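Local coordinates for similar to N-acetyltransferase (Staphylococcus aureus subsp. aureus, PDB 4MBU), which probably transfers an acetyl group from acetyl-coenzyme A to an amine substrate, as a member of the Gcn5-related N-acetyltransferase family, at residues A[71-76]-A[80-85]. Numbering follows the deposited sequence.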
loop_
_atom_site.group_PDB
_atom_site.type_symbol
_atom_site.label_atom_id
_atom_site.label_comp_id
_atom_site.label_asym_id
_atom_site.label_seq_id
_atom_site.Cartn_x
_atom_site.Cartn_y
_atom_site.Cartn_z
ATOM N N GLY A 71 -18.872 4.124 14.003
ATOM C CA GLY A 71 -18.907 3.916 15.440
ATOM C C GLY A 71 -17.502 3.905 16.000
ATOM O O GLY A 71 -16.585 4.453 15.389
ATOM N N SER A 72 -17.325 3.262 17.148
ATOM C CA SER A 72 -16.047 3.289 17.856
ATOM C C SER A 72 -14.964 2.548 17.075
ATOM O O SER A 72 -15.245 1.534 16.444
ATOM C CB SER A 72 -16.213 2.671 19.249
ATOM O OG SER A 72 -14.972 2.276 19.796
ATOM N N PHE A 73 -13.734 3.061 17.106
ATOM C CA PHE A 73 -12.619 2.365 16.464
ATOM C C PHE A 73 -11.944 1.398 17.446
ATOM O O PHE A 73 -11.843 0.200 17.173
ATOM C CB PHE A 73 -11.610 3.356 15.880
ATOM C CG PHE A 73 -10.291 2.725 15.515
ATOM C CD1 PHE A 73 -10.235 1.662 14.618
ATOM C CD2 PHE A 73 -9.111 3.194 16.070
ATOM C CE1 PHE A 73 -9.017 1.071 14.294
ATOM C CE2 PHE A 73 -7.894 2.622 15.746
ATOM C CZ PHE A 73 -7.846 1.555 14.856
ATOM N N ARG A 74 -11.477 1.919 18.583
ATOM C CA ARG A 74 -10.954 1.073 19.657
ATOM C C ARG A 74 -11.596 1.516 20.957
ATOM O O ARG A 74 -11.841 2.707 21.147
ATOM C CB ARG A 74 -9.422 1.149 19.746
ATOM C CG ARG A 74 -8.719 0.190 18.786
ATOM C CD ARG A 74 -7.266 0.574 18.500
ATOM N NE ARG A 74 -6.345 0.261 19.596
ATOM C CZ ARG A 74 -5.868 -0.956 19.853
ATOM N NH1 ARG A 74 -6.249 -1.993 19.113
ATOM N NH2 ARG A 74 -5.026 -1.139 20.865
ATOM N N PRO A 75 -11.892 0.556 21.852
ATOM C CA PRO A 75 -12.668 0.843 23.066
ATOM C C PRO A 75 -11.798 1.325 24.223
ATOM O O PRO A 75 -11.452 0.539 25.110
ATOM C CB PRO A 75 -13.291 -0.518 23.415
ATOM C CG PRO A 75 -12.287 -1.520 22.906
ATOM C CD PRO A 75 -11.600 -0.887 21.703
ATOM N N TRP A 76 -11.452 2.606 24.200
ATOM C CA TRP A 76 -10.755 3.261 25.303
ATOM C C TRP A 76 -11.111 4.732 25.139
ATOM O O TRP A 76 -11.140 5.223 24.015
ATOM C CB TRP A 76 -9.230 3.069 25.214
ATOM C CG TRP A 76 -8.704 1.733 25.699
ATOM C CD1 TRP A 76 -8.379 1.395 26.988
ATOM C CD2 TRP A 76 -8.420 0.573 24.899
ATOM N NE1 TRP A 76 -7.921 0.097 27.034
ATOM C CE2 TRP A 76 -7.938 -0.429 25.769
ATOM C CE3 TRP A 76 -8.534 0.281 23.534
ATOM C CZ2 TRP A 76 -7.573 -1.705 25.316
ATOM C CZ3 TRP A 76 -8.169 -0.989 23.086
ATOM C CH2 TRP A 76 -7.695 -1.963 23.976
ATOM N N GLN A 80 -11.757 8.867 21.624
ATOM C CA GLN A 80 -13.100 9.426 21.438
ATOM C C GLN A 80 -13.259 10.275 20.179
ATOM O O GLN A 80 -14.357 10.381 19.648
ATOM C CB GLN A 80 -13.559 10.211 22.667
ATOM C CG GLN A 80 -12.767 11.469 22.932
ATOM C CD GLN A 80 -13.174 12.131 24.236
ATOM O OE1 GLN A 80 -12.327 12.532 25.044
ATOM N NE2 GLN A 80 -14.482 12.258 24.446
ATOM N N TYR A 81 -12.184 10.875 19.686
ATOM C CA TYR A 81 -12.329 11.646 18.451
ATOM C C TYR A 81 -12.113 10.810 17.183
ATOM O O TYR A 81 -12.111 11.340 16.064
ATOM C CB TYR A 81 -11.443 12.887 18.474
ATOM C CG TYR A 81 -11.736 13.778 19.646
ATOM C CD1 TYR A 81 -12.940 14.461 19.736
ATOM C CD2 TYR A 81 -10.815 13.931 20.672
ATOM C CE1 TYR A 81 -13.215 15.277 20.819
ATOM C CE2 TYR A 81 -11.078 14.747 21.754
ATOM C CZ TYR A 81 -12.280 15.417 21.823
ATOM O OH TYR A 81 -12.546 16.233 22.900
ATOM N N THR A 82 -11.963 9.500 17.360
ATOM C CA THR A 82 -11.722 8.590 16.234
ATOM C C THR A 82 -12.932 7.690 16.052
ATOM O O THR A 82 -13.433 7.108 17.026
ATOM C CB THR A 82 -10.505 7.693 16.500
ATOM O OG1 THR A 82 -9.355 8.515 16.713
ATOM C CG2 THR A 82 -10.243 6.753 15.330
ATOM N N ILE A 83 -13.406 7.581 14.811
ATOM C CA ILE A 83 -14.487 6.657 14.482
ATOM C C ILE A 83 -14.061 5.748 13.337
ATOM O O ILE A 83 -13.219 6.117 12.529
ATOM C CB ILE A 83 -15.778 7.416 14.067
ATOM C CG1 ILE A 83 -15.408 8.636 13.232
ATOM C CG2 ILE A 83 -16.588 7.847 15.304
ATOM C CD1 ILE A 83 -16.592 9.307 12.564
ATOM N N GLU A 84 -14.640 4.557 13.267
ATOM C CA GLU A 84 -14.412 3.677 12.133
ATOM C C GLU A 84 -15.733 3.495 11.421
ATOM O O GLU A 84 -16.779 3.296 12.068
ATOM C CB GLU A 84 -13.884 2.319 12.588
ATOM C CG GLU A 84 -13.820 1.288 11.454
ATOM C CD GLU A 84 -13.132 -0.003 11.870
ATOM O OE1 GLU A 84 -12.614 -0.068 13.012
ATOM O OE2 GLU A 84 -13.094 -0.955 11.051
ATOM N N HIS A 85 -15.700 3.567 10.094
ATOM C CA HIS A 85 -16.938 3.399 9.332
ATOM C C HIS A 85 -16.963 2.116 8.527
ATOM O O HIS A 85 -15.929 1.483 8.298
ATOM C CB HIS A 85 -17.156 4.566 8.376
ATOM C CG HIS A 85 -16.184 4.595 7.245
ATOM N ND1 HIS A 85 -14.890 5.043 7.389
ATOM C CD2 HIS A 85 -16.315 4.227 5.949
ATOM C CE1 HIS A 85 -14.264 4.951 6.227
ATOM N NE2 HIS A 85 -15.109 4.463 5.339
HETATM O O HOH W 1 -14.425 -0.918 14.869
HETATM O O HOH W 2 -12.731 5.002 18.603
#
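G71 and E84 form an antiparallel hydrogen-bonded pair, G71 N donating to E84 O at 3.0 Å and E84 N to G71 O at 2.9 Å. The oxygen of G71 also receives a CA-H...O contact from I83 CA at 3.2 Å, with I83 CG2 lying close to it as well. From S72 onward, water also joins the two segments: one molecule donates both to S72 O and to E84 OE1, the latter at 2.7 Å, and so ties the carboxylate to the opposite backbone. A second water accepts from F73 N and donates to T82 O, bridging the two backbones. CB of F73 points toward the partner segment, and CG lies anti to the backbone nitrogen (chi1 166°). F73 CB rests 3.7 Å from T82 CG2, and this methyl runs alongside CB and the near part of the ring. E84 reaches the same ring at its edge: with its chain extended, it puts OE1 3.4 Å from F73 CD1, near the ring plane, the carboxylate turned 54° from that plane. R74 CG lies over the rim of one ring face. Across the subunit interface, R74 NH2 forms a salt bridge with E84 OE2 of the second subunit, an exchange that is reciprocal, and T82 OG1 is hydrogen-bonded to V147 O of the second subunit. Beyond the inverse gamma turn centred on P75, W76 O stays 4.4 Å from Q80 N. This is the loop end of the beta hairpin formed by strands 63-72 and 82-89, in the mixed sheet of the GNAT fold, here built into a subunit interface.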